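PDB 4AZ1: tyrosine specific protein phosphatase from Trypanosoma cruzi, which probably removes phosphate from phosphotyrosine side chains of other proteins, acting as a protein tyrosine phosphatase. Local coordinates for residues Q31-P34 with R35-S38; M107-E110 with K111-S114; M118-K121 with L122-G126; L243-E247 with R248-T252; E275-F278 with V279-T283. All coordinates share one frame; numbering follows the deposited sequence.

From the N terminus the five contacts follow in series, each a local one between adjoining segments; none encloses or crosses another. Interaction 1 is a surface beta turn between helices 14-30 and 40-44. Interaction 2 ends helix 101-110, and the chain then runs through strand 115-118 of the central sheet to interaction 3, where the small hairpin 123-124/127-128 begins; their centres are about 24 Å apart. Interaction 4 ends helix 232-247, and interaction 5 lies within helix 274-288. These last two touch: Leu-243 CD1 is 4.2 Å from Thr-283 OG1. Interactions 3 and 4 lie on opposite sides of the chain's centre, as do interactions 2 and 5.

Interaction 1: residues Q31-P34 with R35-S38; sequences QEDP and RSIS
A chi1 of 58° holds Ser-36 OG between its own backbone N and carbonyl carbon and thereby aims it back at Asp-33. The hydroxyl donates to Asp-33 O at an OG to O distance of 2.9 Å, with the donor tilted 23° from the carbonyl plane. Asp-33 in turn has CG anti to its backbone N (chi1 -176°), which leaves its OD2 3.9 Å from Ser-36 OG. Asp-33 OD1 lies 3.7 Å from Arg-35 CB and at the edge of the guanidinium, though Arg-35 NE remains 4.2 Å from OD1, beyond a salt bridge. The attraction between these opposite charges is therefore probably modest.

The backbone forms a type I beta turn over Pro-34 to Ile-37, as the phi/psi values of Arg-35 and Ser-36 and the weak 3.2 Å bond from Ile-37 N to Pro-34 O indicate. Ile-37 packs against the start of the turn through CG1, 3.8 Å from Asp-33 O.

The turn belongs to the exposed connection between helix 14-30 and helix 40-44. Glu-32 pins its first half by a salt bridge to Arg-264 of helix 255-266, Pro-34 rests on Phe-268, and Ser-38 leads on through backbone bonding to Glu-58.

Interaction 2: residues M107-E110 with K111-S114; sequences MLYE and KKIS
Lys-112 folds back over the last turn of helix 101-110 and lays its amino group on the ring of Tyr-109. From CB the chain first leads away from the helix; CG, placed beside the backbone N, passes 4.0 Å from Glu-110 O. A bend at chi2 (-54°) then turns the rest of the chain along Tyr-109, so that the two side chains run in the same direction. CD reaches 3.2 Å from Tyr-109 O, and CE keeps to the same carbonyl. At the tip, NZ donates to Tyr-109 O over 3.0 Å, approaching from 34° out of the carbonyl plane. The ammonium also stands over one face of the Tyr-109 ring, 3.9 Å from the centroid and only 15° off the normal, which meets the geometry of a cation-pi contact. Two favourable interactions thus fix one charged group, while the tyrosine hydroxyl is held at the far end of the ring by Pro-182 O.

Elsewhere in the turn, Ile-113 directs its CB toward the helix. Leu-108 CD2 lies 3.6 Å from Ile-113 CB, the two side chains crossing at about a right angle, and Met-107 SD adds a contact to Ile-113 CG1. Val-223 of strand 222-225 touches both Leu-108 and Ile-113, carrying this apolar patch into the central sheet.

The backbone accounts for the reversal. Ile-113 N bonds to Leu-108 O over 3.0 Å, and Lys-112 N makes a weaker 3.3 Å bond to Tyr-109 O; with the positive phi of Lys-112, these identify a Schellman motif closing the helix before strand 115-118.

Interaction 3: residues M118-K121 with L122-G126; sequences MVTK and LEEGG. With FMT (formic acid), chain G.
The carboxylate of Glu-124 reaches back to the chain at Thr-120 and Lys-121, and its two oxygens serve different partners. OE2 is approached on its anti side by Lys-121 N, 3.2 Å away and 21° out of the carboxylate plane, with an N-H...O angle of 161°. Outside the two segments the same oxygen forms a salt bridge with Arg-232, while OE1 accepts the backbone N-H of Asp-196. Arg-232 closes the HCX5R signature of the phosphatase P-loop, and Asp-196 belongs to the WPD motif, so Glu-124 joins two family loops, much as the corresponding glutamate probably does in classical tyrosine phosphatases. The second flat group is a formic acid molecule, probably from the crystallisation liquor. Its O1 accepts Leu-122 N at 2.9 Å, and Gln-190 NE2 also bonds to it; its O2 lies 3.6 Å from Lys-121 CG.

The Glu-124 carboxylate is carried on an extended chain beyond CG, long enough to span from strand 123-124 to the preceding loop. There Glu-124 CG lies 3.9 Å from Lys-121 CB. Thr-120 OG1 is 3.2 Å from Glu-124 OE2, but its proton goes to Lys-121 O over a short 2.7 Å, in the carbonyl plane and on a lone pair. That bond fixes the rotation of the Thr-120 hydroxyl.

Near the formic acid end of the contact Met-118 and Leu-122 cross at about a right angle, with Met-118 CE 4.1 Å from Leu-122 CD2.

Interaction 4: residues L243-E247 with R248-T252; sequences LTHLE and RGTLT
Arg-248, the first residue to leave helical geometry, still donates its N to Thr-244 O at 3.0 Å. With chi1 at 57°, Arg-248 CG is brought against the same oxygen, 3.0 Å from Thr-244 O. The guanidinium then runs beside Thr-244, whose CG2 sits over one face, 3.9 Å from Arg-248 NE.

Gly-249 follows with a positive phi, the C-prime position of a Schellman motif, and its N bonds to Leu-246 O over 3.3 Å from well above the carbonyl plane. Thr-250 completes the motif: its N reaches His-245 O at 2.7 Å with an N-H...O angle of 154°. Its OG1 also comes to the edge of the imidazole, 3.1 Å from His-245 ND1. His-245 O draws a further, weak bond from Leu-251 N. Leu-251 then lies alongside Leu-246, with CD2 of the former 4.1 Å from CD1 of the latter.

Helix 232-247 thus ends against several parts of the fold. Leu-246 also packs on Leu-284 of helix 274-288, and Glu-247 forms a salt bridge to Arg-287 there; Asn-5 of the N-terminal segment bonds to Leu-246 O and Leu-251 N. The chain then continues into helix 255-266.

Interaction 5: residues E275-F278 with V279-T283; sequences EQYF and VIYLT
Tyr-277 and Tyr-281, one turn apart on helix 274-288, form an offset edge-to-face aromatic pair in a buried contact. The edge of Tyr-281 is directed to the face of Tyr-277, with centroids 5.9 Å apart and ring planes at 78°; the closest carbons are CE2 of Tyr-277 and CE2 of Tyr-281, at 3.9 Å. The first torsions differ: Tyr-277 has CG opposite its backbone N (chi1 -180°), Tyr-281 has CG beside its own backbone N, and the two side chains lie side by side, pointing the same way.

On another flank Phe-278 crosses Leu-282 obliquely, with Phe-278 CD1 4.1 Å from Leu-282 CG. Their spacing is set by the alpha-helical bond from Leu-282 N to Phe-278 O, 3.1 Å long and in the carbonyl plane. Three residues earlier along the helix, Val-279 N bonds to Glu-275 O, and Val-279 CG2 presses on that same carbonyl at 3.1 Å from O.

The second shell fixes the rings. Both tyrosine hydroxyls bond to Glu-24 OE1 of helix 14-30, so a single carboxylate oxygen bridges the pair; Arg-20 NH2 also holds the hydroxyl of Tyr-281, whose ring stacks with Phe-9. Leu-295 and Leu-299 of helix 293-299 touch both Phe-278 and Leu-282. This turn of helix therefore joins the N-terminal helix to the C-terminal one within the phosphatase fold. Beyond the packed rings, Thr-283 folds its hydroxyl back on the helix, OG1 donating to Ile-280 O at 3.0 Å.

Interaction 1: residues Q31-P34 with R35-S38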
loop_
_atom_site.group_PDB
_atom_site.type_symbol
_atom_site.label_atom_id
_atom_site.label_comp_id
_atom_site.label_asym_id
_atom_site.label_seq_id
_atom_site.Cartn_x
_atom_site.Cartn_y
_atom_site.Cartn_z
ATOM N N GLN A 31 19.716 -7.353 -29.283
ATOM C CA GLN A 31 20.712 -7.673 -28.259
ATOM C C GLN A 31 20.106 -8.263 -26.998
ATOM O O GLN A 31 20.839 -8.659 -26.080
ATOM C CB GLN A 31 21.497 -6.422 -27.869
ATOM C CG GLN A 31 22.854 -6.318 -28.519
ATOM C CD GLN A 31 22.774 -5.841 -29.947
ATOM O OE1 GLN A 31 22.762 -4.640 -30.206
ATOM N NE2 GLN A 31 22.721 -6.780 -30.884
ATOM N N GLU A 32 18.775 -8.300 -26.932
ATOM C CA GLU A 32 18.107 -8.800 -25.731
ATOM C C GLU A 32 18.402 -10.283 -25.445
ATOM O O GLU A 32 18.251 -11.150 -26.324
ATOM C CB GLU A 32 16.602 -8.543 -25.808
ATOM C CG GLU A 32 16.262 -7.056 -25.800
ATOM C CD GLU A 32 14.765 -6.782 -25.709
ATOM O OE1 GLU A 32 13.959 -7.729 -25.894
ATOM O OE2 GLU A 32 14.402 -5.612 -25.458
ATOM N N ASP A 33 18.839 -10.560 -24.217
ATOM C CA ASP A 33 19.096 -11.935 -23.778
ATOM C C ASP A 33 18.971 -12.066 -22.260
ATOM O O ASP A 33 19.972 -12.119 -21.542
ATOM C CB ASP A 33 20.467 -12.421 -24.247
ATOM C CG ASP A 33 20.725 -13.884 -23.881
ATOM O OD1 ASP A 33 19.754 -14.595 -23.516
ATOM O OD2 ASP A 33 21.895 -14.321 -23.967
ATOM N N PRO A 34 17.727 -12.157 -21.776
ATOM C CA PRO A 34 17.375 -12.126 -20.352
ATOM C C PRO A 34 17.550 -13.481 -19.682
ATOM O O PRO A 34 17.429 -13.574 -18.460
ATOM C CB PRO A 34 15.894 -11.762 -20.387
ATOM C CG PRO A 34 15.394 -12.425 -21.635
ATOM C CD PRO A 34 16.544 -12.376 -22.628
ATOM N N ARG A 35 17.819 -14.516 -20.472
ATOM C CA ARG A 35 17.973 -15.863 -19.934
ATOM C C ARG A 35 19.210 -15.945 -19.044
ATOM O O ARG A 35 19.247 -16.700 -18.065
ATOM C CB ARG A 35 18.093 -16.880 -21.075
ATOM C CG ARG A 35 16.806 -17.137 -21.847
ATOM C CD ARG A 35 16.908 -18.410 -22.695
ATOM N NE ARG A 35 17.995 -18.354 -23.672
ATOM C CZ ARG A 35 18.369 -19.374 -24.442
ATOM N NH1 ARG A 35 17.747 -20.545 -24.356
ATOM N NH2 ARG A 35 19.372 -19.225 -25.299
ATOM N N SER A 36 20.212 -15.146 -19.404
ATOM C CA SER A 36 21.509 -15.101 -18.731
ATOM C C SER A 36 21.532 -14.171 -17.515
ATOM O O SER A 36 22.516 -14.145 -16.773
ATOM C CB SER A 36 22.559 -14.607 -19.726
ATOM O OG SER A 36 22.202 -13.324 -20.226
ATOM N N ILE A 37 20.457 -13.406 -17.320
ATOM C CA ILE A 37 20.406 -12.395 -16.266
ATOM C C ILE A 37 19.619 -12.862 -15.043
ATOM O O ILE A 37 18.544 -13.458 -15.182
ATOM C CB ILE A 37 19.756 -11.110 -16.797
ATOM C CG1 ILE A 37 20.438 -10.687 -18.098
ATOM C CG2 ILE A 37 19.809 -10.006 -15.754
ATOM C CD1 ILE A 37 19.886 -9.415 -18.692
ATOM N N SER A 38 20.147 -12.588 -13.850
ATOM C CA SER A 38 19.430 -12.888 -12.613
ATOM C C SER A 38 18.327 -11.866 -12.300
ATOM O O SER A 38 18.558 -10.649 -12.318
ATOM C CB SER A 38 20.396 -12.979 -11.430
ATOM O OG SER A 38 19.694 -13.313 -10.243
HETATM O O HOH W 1 16.536 -14.948 -16.673
#

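Interaction 2: residues M107-E110 with K111-S114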
loop_
_atom_site.group_PDB
_atom_site.type_symbol
_atom_site.label_atom_id
_atom_site.label_comp_id
_atom_site.label_asym_id
_atom_site.label_seq_id
_atom_site.Cartn_x
_atom_site.Cartn_y
_atom_site.Cartn_z
ATOM N N MET A 107 10.463 3.402 0.974
ATOM C CA MET A 107 11.696 3.626 0.233
ATOM C C MET A 107 11.969 5.114 0.120
ATOM O O MET A 107 13.073 5.558 0.429
ATOM C CB MET A 107 11.619 3.001 -1.163
ATOM C CG MET A 107 12.890 3.176 -1.995
ATOM S SD MET A 107 12.916 4.717 -2.962
ATOM C CE MET A 107 11.346 4.556 -3.835
ATOM N N LEU A 108 10.964 5.880 -0.314
ATOM C CA LEU A 108 11.118 7.323 -0.458
ATOM C C LEU A 108 11.575 7.916 0.857
ATOM O O LEU A 108 12.434 8.806 0.896
ATOM C CB LEU A 108 9.794 7.973 -0.846
ATOM C CG LEU A 108 9.259 7.657 -2.231
ATOM C CD1 LEU A 108 7.973 8.439 -2.468
ATOM C CD2 LEU A 108 10.341 8.025 -3.252
ATOM N N TYR A 109 11.000 7.399 1.939
ATOM C CA TYR A 109 11.247 7.939 3.259
ATOM C C TYR A 109 12.628 7.577 3.785
ATOM O O TYR A 109 13.365 8.447 4.244
ATOM C CB TYR A 109 10.175 7.466 4.245
ATOM C CG TYR A 109 10.354 8.078 5.607
ATOM C CD1 TYR A 109 9.907 9.372 5.871
ATOM C CD2 TYR A 109 10.995 7.383 6.626
ATOM C CE1 TYR A 109 10.087 9.949 7.118
ATOM C CE2 TYR A 109 11.176 7.954 7.881
ATOM C CZ TYR A 109 10.717 9.234 8.117
ATOM O OH TYR A 109 10.895 9.806 9.355
ATOM N N GLU A 110 12.961 6.291 3.759
ATOM C CA GLU A 110 14.245 5.830 4.283
ATOM C C GLU A 110 15.428 6.356 3.456
ATOM O O GLU A 110 16.481 6.687 4.009
ATOM C CB GLU A 110 14.285 4.296 4.344
ATOM C CG GLU A 110 15.497 3.733 5.096
ATOM C CD GLU A 110 16.223 2.650 4.316
ATOM O OE1 GLU A 110 15.569 1.962 3.503
ATOM O OE2 GLU A 110 17.449 2.494 4.510
ATOM N N LYS A 111 15.246 6.435 2.138
ATOM C CA LYS A 111 16.311 6.896 1.251
ATOM C C LYS A 111 16.351 8.415 1.109
ATOM O O LYS A 111 17.265 8.946 0.474
ATOM C CB LYS A 111 16.199 6.236 -0.132
ATOM C CG LYS A 111 16.533 4.760 -0.112
ATOM C CD LYS A 111 17.941 4.554 0.419
ATOM C CE LYS A 111 18.265 3.081 0.599
ATOM N NZ LYS A 111 19.729 2.861 0.892
ATOM N N LYS A 112 15.372 9.100 1.704
ATOM C CA LYS A 112 15.318 10.565 1.672
ATOM C C LYS A 112 15.259 11.075 0.228
ATOM O O LYS A 112 15.932 12.042 -0.140
ATOM C CB LYS A 112 16.521 11.193 2.411
ATOM C CG LYS A 112 16.736 10.685 3.844
ATOM C CD LYS A 112 15.477 10.835 4.689
ATOM C CE LYS A 112 15.581 10.044 6.001
ATOM N NZ LYS A 112 14.251 9.885 6.665
ATOM N N ILE A 113 14.452 10.415 -0.589
ATOM C CA ILE A 113 14.315 10.808 -1.983
ATOM C C ILE A 113 13.708 12.212 -2.060
ATOM O O ILE A 113 12.731 12.515 -1.364
ATOM C CB ILE A 113 13.477 9.783 -2.757
ATOM C CG1 ILE A 113 14.200 8.430 -2.771
ATOM C CG2 ILE A 113 13.186 10.272 -4.170
ATOM C CD1 ILE A 113 15.623 8.491 -3.346
ATOM N N SER A 114 14.300 13.077 -2.881
ATOM C CA SER A 114 13.849 14.466 -2.951
ATOM C C SER A 114 12.911 14.737 -4.141
ATOM O O SER A 114 12.094 15.665 -4.096
ATOM C CB SER A 114 15.057 15.420 -2.919
ATOM O OG SER A 114 14.770 16.663 -3.533
#

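Interaction 3: residues M118-K121 with L122-G126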
loop_
_atom_site.group_PDB
_atom_site.type_symbol
_atom_site.label_atom_id
_atom_site.label_comp_id
_atom_site.label_asym_id
_atom_site.label_seq_id
_atom_site.Cartn_x
_atom_site.Cartn_y
_atom_site.Cartn_z
ATOM N N MET A 118 6.706 11.238 -12.347
ATOM C CA MET A 118 5.747 10.263 -12.825
ATOM C C MET A 118 5.349 10.672 -14.241
ATOM O O MET A 118 4.816 11.770 -14.447
ATOM C CB MET A 118 4.514 10.246 -11.896
ATOM C CG MET A 118 3.419 9.313 -12.379
ATOM S SD MET A 118 2.022 9.356 -11.241
ATOM C CE MET A 118 0.857 8.364 -12.179
ATOM N N VAL A 119 5.624 9.802 -15.214
ATOM C CA VAL A 119 5.385 10.128 -16.615
ATOM C C VAL A 119 4.247 9.297 -17.222
ATOM O O VAL A 119 4.410 8.626 -18.247
ATOM C CB VAL A 119 6.693 9.960 -17.461
ATOM C CG1 VAL A 119 6.519 10.576 -18.815
ATOM C CG2 VAL A 119 7.845 10.664 -16.774
ATOM N N THR A 120 3.093 9.337 -16.578
ATOM C CA THR A 120 1.917 8.646 -17.076
ATOM C C THR A 120 0.705 9.229 -16.366
ATOM O O THR A 120 0.844 9.830 -15.297
ATOM C CB THR A 120 1.995 7.104 -16.785
ATOM O OG1 THR A 120 0.846 6.447 -17.325
ATOM C CG2 THR A 120 2.059 6.832 -15.271
ATOM N N LYS A 121 -0.478 9.065 -16.958
ATOM C CA LYS A 121 -1.714 9.171 -16.181
ATOM C C LYS A 121 -1.970 7.865 -15.446
ATOM O O LYS A 121 -1.381 6.821 -15.779
ATOM C CB LYS A 121 -2.920 9.482 -17.071
ATOM C CG LYS A 121 -2.808 10.810 -17.803
ATOM C CD LYS A 121 -4.123 11.153 -18.450
ATOM C CE LYS A 121 -3.985 11.177 -19.945
ATOM N NZ LYS A 121 -5.109 11.960 -20.519
ATOM N N LEU A 122 -2.866 7.931 -14.465
ATOM C CA LEU A 122 -3.310 6.758 -13.719
ATOM C C LEU A 122 -3.957 5.752 -14.664
ATOM O O LEU A 122 -3.769 4.539 -14.509
ATOM C CB LEU A 122 -4.342 7.183 -12.645
ATOM C CG LEU A 122 -3.769 8.062 -11.522
ATOM C CD1 LEU A 122 -4.916 8.670 -10.653
ATOM C CD2 LEU A 122 -2.809 7.244 -10.659
ATOM N N GLU A 123 -4.727 6.275 -15.626
ATOM C CA GLU A 123 -5.470 5.479 -16.603
ATOM C C GLU A 123 -5.327 6.120 -17.968
ATOM O O GLU A 123 -5.422 7.347 -18.088
ATOM C CB GLU A 123 -6.976 5.489 -16.281
ATOM C CG GLU A 123 -7.353 4.880 -14.951
ATOM C CD GLU A 123 -8.848 4.947 -14.697
ATOM O OE1 GLU A 123 -9.598 5.357 -15.612
ATOM O OE2 GLU A 123 -9.278 4.583 -13.582
ATOM N N GLU A 124 -5.155 5.297 -19.002
ATOM C CA GLU A 124 -5.023 5.794 -20.375
ATOM C C GLU A 124 -5.727 4.828 -21.299
ATOM O O GLU A 124 -5.493 3.623 -21.222
ATOM C CB GLU A 124 -3.543 5.904 -20.814
ATOM C CG GLU A 124 -2.733 6.965 -20.062
ATOM C CD GLU A 124 -1.258 6.973 -20.440
ATOM O OE1 GLU A 124 -0.862 6.182 -21.333
ATOM O OE2 GLU A 124 -0.488 7.783 -19.854
ATOM N N GLY A 125 -6.583 5.352 -22.167
ATOM C CA GLY A 125 -7.202 4.549 -23.206
ATOM C C GLY A 125 -8.150 3.488 -22.704
ATOM O O GLY A 125 -8.577 2.622 -23.480
ATOM N N GLY A 126 -8.497 3.548 -21.417
ATOM C CA GLY A 126 -9.414 2.569 -20.854
ATOM C C GLY A 126 -8.675 1.517 -20.044
ATOM O O GLY A 126 -9.270 0.546 -19.581
HETATM C C FMT G . -4.185 11.474 -13.811
HETATM O O1 FMT G . -3.248 10.706 -13.594
HETATM O O2 FMT G . -4.797 11.520 -14.882
#

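Interaction 4: residues L243-E247 with R248-T252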
loop_
_atom_site.group_PDB
_atom_site.type_symbol
_atom_site.label_atom_id
_atom_site.label_comp_id
_atom_site.label_asym_id
_atom_site.label_seq_id
_atom_site.Cartn_x
_atom_site.Cartn_y
_atom_site.Cartn_z
ATOM N N LEU A 243 21.372 14.891 -23.229
ATOM C CA LEU A 243 21.489 16.348 -23.160
ATOM C C LEU A 243 22.661 16.804 -22.297
ATOM O O LEU A 243 23.235 17.863 -22.541
ATOM C CB LEU A 243 20.182 17.002 -22.690
ATOM C CG LEU A 243 19.086 17.041 -23.760
ATOM C CD1 LEU A 243 17.709 17.233 -23.143
ATOM C CD2 LEU A 243 19.374 18.146 -24.763
ATOM N N THR A 244 23.012 16.004 -21.295
ATOM C CA THR A 244 24.180 16.302 -20.468
ATOM C C THR A 244 25.443 16.184 -21.319
ATOM O O THR A 244 26.348 17.015 -21.217
ATOM C CB THR A 244 24.278 15.368 -19.248
ATOM O OG1 THR A 244 23.098 15.495 -18.439
ATOM C CG2 THR A 244 25.502 15.716 -18.411
ATOM N N HIS A 245 25.506 15.166 -22.174
ATOM C CA HIS A 245 26.637 15.058 -23.104
ATOM C C HIS A 245 26.729 16.276 -24.017
ATOM O O HIS A 245 27.822 16.793 -24.275
ATOM C CB HIS A 245 26.551 13.762 -23.921
ATOM C CG HIS A 245 26.941 12.552 -23.139
ATOM N ND1 HIS A 245 28.256 12.240 -22.860
ATOM C CD2 HIS A 245 26.192 11.600 -22.534
ATOM C CE1 HIS A 245 28.298 11.138 -22.135
ATOM N NE2 HIS A 245 27.059 10.725 -21.927
ATOM N N LEU A 246 25.573 16.739 -24.487
ATOM C CA LEU A 246 25.502 17.914 -25.350
ATOM C C LEU A 246 26.072 19.125 -24.619
ATOM O O LEU A 246 26.886 19.870 -25.167
ATOM C CB LEU A 246 24.043 18.161 -25.763
ATOM C CG LEU A 246 23.712 19.292 -26.750
ATOM C CD1 LEU A 246 22.438 18.970 -27.520
ATOM C CD2 LEU A 246 23.557 20.635 -26.047
ATOM N N GLU A 247 25.634 19.310 -23.377
ATOM C CA GLU A 247 26.046 20.454 -22.562
ATOM C C GLU A 247 27.529 20.461 -22.166
ATOM O O GLU A 247 28.089 21.524 -21.890
ATOM C CB GLU A 247 25.167 20.544 -21.305
ATOM C CG GLU A 247 23.781 21.120 -21.561
ATOM C CD GLU A 247 22.866 21.030 -20.342
ATOM O OE1 GLU A 247 23.130 20.195 -19.443
ATOM O OE2 GLU A 247 21.879 21.798 -20.282
ATOM N N ARG A 248 28.153 19.285 -22.117
ATOM C CA ARG A 248 29.571 19.206 -21.774
ATOM C C ARG A 248 30.435 18.834 -22.989
ATOM O O ARG A 248 31.595 18.420 -22.849
ATOM C CB ARG A 248 29.829 18.299 -20.553
ATOM C CG ARG A 248 29.332 16.879 -20.676
ATOM C CD ARG A 248 29.640 16.027 -19.446
ATOM N NE ARG A 248 29.251 16.633 -18.171
ATOM C CZ ARG A 248 29.258 15.985 -17.006
ATOM N NH1 ARG A 248 29.612 14.708 -16.965
ATOM N NH2 ARG A 248 28.902 16.600 -15.880
ATOM N N GLY A 249 29.859 19.000 -24.181
ATOM C CA GLY A 249 30.624 18.929 -25.412
ATOM C C GLY A 249 31.057 17.530 -25.800
ATOM O O GLY A 249 31.990 17.362 -26.587
ATOM N N THR A 250 30.370 16.522 -25.267
ATOM C CA THR A 250 30.747 15.137 -25.536
ATOM C C THR A 250 29.693 14.347 -26.320
ATOM O O THR A 250 29.771 13.117 -26.401
ATOM C CB THR A 250 31.089 14.396 -24.242
ATOM O OG1 THR A 250 30.124 14.736 -23.241
ATOM C CG2 THR A 250 32.479 14.798 -23.753
ATOM N N LEU A 251 28.718 15.049 -26.893
ATOM C CA LEU A 251 27.782 14.427 -27.826
ATOM C C LEU A 251 28.541 13.850 -29.018
ATOM O O LEU A 251 29.378 14.526 -29.621
ATOM C CB LEU A 251 26.770 15.455 -28.322
ATOM C CG LEU A 251 25.552 14.972 -29.115
ATOM C CD1 LEU A 251 24.732 13.965 -28.302
ATOM C CD2 LEU A 251 24.679 16.154 -29.513
ATOM N N THR A 252 28.272 12.592 -29.353
ATOM C CA THR A 252 28.862 12.001 -30.553
ATOM C C THR A 252 27.752 11.401 -31.396
ATOM O O THR A 252 26.592 11.392 -30.987
ATOM C CB THR A 252 29.882 10.894 -30.233
ATOM O OG1 THR A 252 29.190 9.747 -29.725
ATOM C CG2 THR A 252 30.948 11.381 -29.216
#

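Interaction 5: residues E275-F278 with V279-T283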
loop_
_atom_site.group_PDB
_atom_site.type_symbol
_atom_site.label_atom_id
_atom_site.label_comp_id
_atom_site.label_asym_id
_atom_site.label_seq_id
_atom_site.Cartn_x
_atom_site.Cartn_y
_atom_site.Cartn_z
ATOM N N GLU A 275 9.088 4.502 -30.854
ATOM C CA GLU A 275 8.845 5.943 -30.836
ATOM C C GLU A 275 9.395 6.560 -29.561
ATOM O O GLU A 275 9.700 7.749 -29.543
ATOM C CB GLU A 275 7.357 6.286 -31.024
ATOM C CG GLU A 275 6.491 5.929 -29.849
ATOM C CD GLU A 275 6.086 4.467 -29.839
ATOM O OE1 GLU A 275 6.539 3.701 -30.731
ATOM O OE2 GLU A 275 5.304 4.094 -28.936
ATOM N N GLN A 276 9.561 5.761 -28.506
ATOM C CA GLN A 276 10.159 6.299 -27.281
ATOM C C GLN A 276 11.659 6.539 -27.484
ATOM O O GLN A 276 12.209 7.484 -26.942
ATOM C CB GLN A 276 9.897 5.375 -26.076
ATOM C CG GLN A 276 8.427 5.413 -25.588
ATOM C CD GLN A 276 8.068 4.182 -24.770
ATOM O OE1 GLN A 276 8.907 3.294 -24.585
ATOM N NE2 GLN A 276 6.816 4.109 -24.295
ATOM N N TYR A 277 12.307 5.681 -28.267
ATOM C CA TYR A 277 13.723 5.845 -28.592
ATOM C C TYR A 277 13.881 7.054 -29.520
ATOM O O TYR A 277 14.804 7.880 -29.379
ATOM C CB TYR A 277 14.240 4.555 -29.261
ATOM C CG TYR A 277 15.709 4.573 -29.650
ATOM C CD1 TYR A 277 16.714 4.528 -28.680
ATOM C CD2 TYR A 277 16.089 4.605 -30.984
ATOM C CE1 TYR A 277 18.069 4.536 -29.039
ATOM C CE2 TYR A 277 17.439 4.614 -31.356
ATOM C CZ TYR A 277 18.420 4.572 -30.373
ATOM O OH TYR A 277 19.756 4.571 -30.735
ATOM N N PHE A 278 12.956 7.161 -30.465
ATOM C CA PHE A 278 12.901 8.318 -31.349
ATOM C C PHE A 278 12.834 9.636 -30.563
ATOM O O PHE A 278 13.541 10.595 -30.900
ATOM C CB PHE A 278 11.700 8.190 -32.273
ATOM C CG PHE A 278 11.973 8.652 -33.659
ATOM C CD1 PHE A 278 12.653 9.851 -33.881
ATOM C CD2 PHE A 278 11.576 7.888 -34.748
ATOM C CE1 PHE A 278 12.920 10.286 -35.180
ATOM C CE2 PHE A 278 11.843 8.310 -36.055
ATOM C CZ PHE A 278 12.515 9.512 -36.270
ATOM N N VAL A 279 12.021 9.680 -29.505
ATOM C CA VAL A 279 11.874 10.918 -28.720
ATOM C C VAL A 279 13.227 11.452 -28.198
ATOM O O VAL A 279 13.431 12.667 -28.138
ATOM C CB VAL A 279 10.814 10.781 -27.579
ATOM C CG1 VAL A 279 10.751 12.066 -26.725
ATOM C CG2 VAL A 279 9.432 10.510 -28.162
ATOM N N ILE A 280 14.168 10.566 -27.866
ATOM C CA ILE A 280 15.467 11.058 -27.408
ATOM C C ILE A 280 16.158 11.870 -28.514
ATOM O O ILE A 280 16.668 12.951 -28.242
ATOM C CB ILE A 280 16.401 9.948 -26.877
ATOM C CG1 ILE A 280 15.697 9.127 -25.794
ATOM C CG2 ILE A 280 17.716 10.558 -26.324
ATOM C CD1 ILE A 280 16.401 7.814 -25.478
ATOM N N TYR A 281 16.149 11.383 -29.754
ATOM C CA TYR A 281 16.684 12.184 -30.861
ATOM C C TYR A 281 15.936 13.512 -31.032
ATOM O O TYR A 281 16.551 14.542 -31.326
ATOM C CB TYR A 281 16.651 11.408 -32.183
ATOM C CG TYR A 281 17.798 10.436 -32.374
ATOM C CD1 TYR A 281 19.015 10.865 -32.872
ATOM C CD2 TYR A 281 17.653 9.082 -32.073
ATOM C CE1 TYR A 281 20.077 9.974 -33.054
ATOM C CE2 TYR A 281 18.694 8.193 -32.248
ATOM C CZ TYR A 281 19.907 8.645 -32.749
ATOM O OH TYR A 281 20.956 7.754 -32.934
ATOM N N LEU A 282 14.612 13.474 -30.889
ATOM C CA LEU A 282 13.787 14.677 -31.039
ATOM C C LEU A 282 14.126 15.740 -29.993
ATOM O O LEU A 282 14.151 16.932 -30.299
ATOM C CB LEU A 282 12.297 14.331 -30.931
ATOM C CG LEU A 282 11.803 13.389 -32.022
ATOM C CD1 LEU A 282 10.305 13.073 -31.862
ATOM C CD2 LEU A 282 12.102 13.977 -33.386
ATOM N N THR A 283 14.372 15.319 -28.757
ATOM C CA THR A 283 14.733 16.300 -27.731
ATOM C C THR A 283 16.094 16.924 -28.053
ATOM O O THR A 283 16.312 18.107 -27.798
ATOM C CB THR A 283 14.730 15.716 -26.290
ATOM O OG1 THR A 283 15.894 14.905 -26.083
ATOM C CG2 THR A 283 13.501 14.883 -26.056
#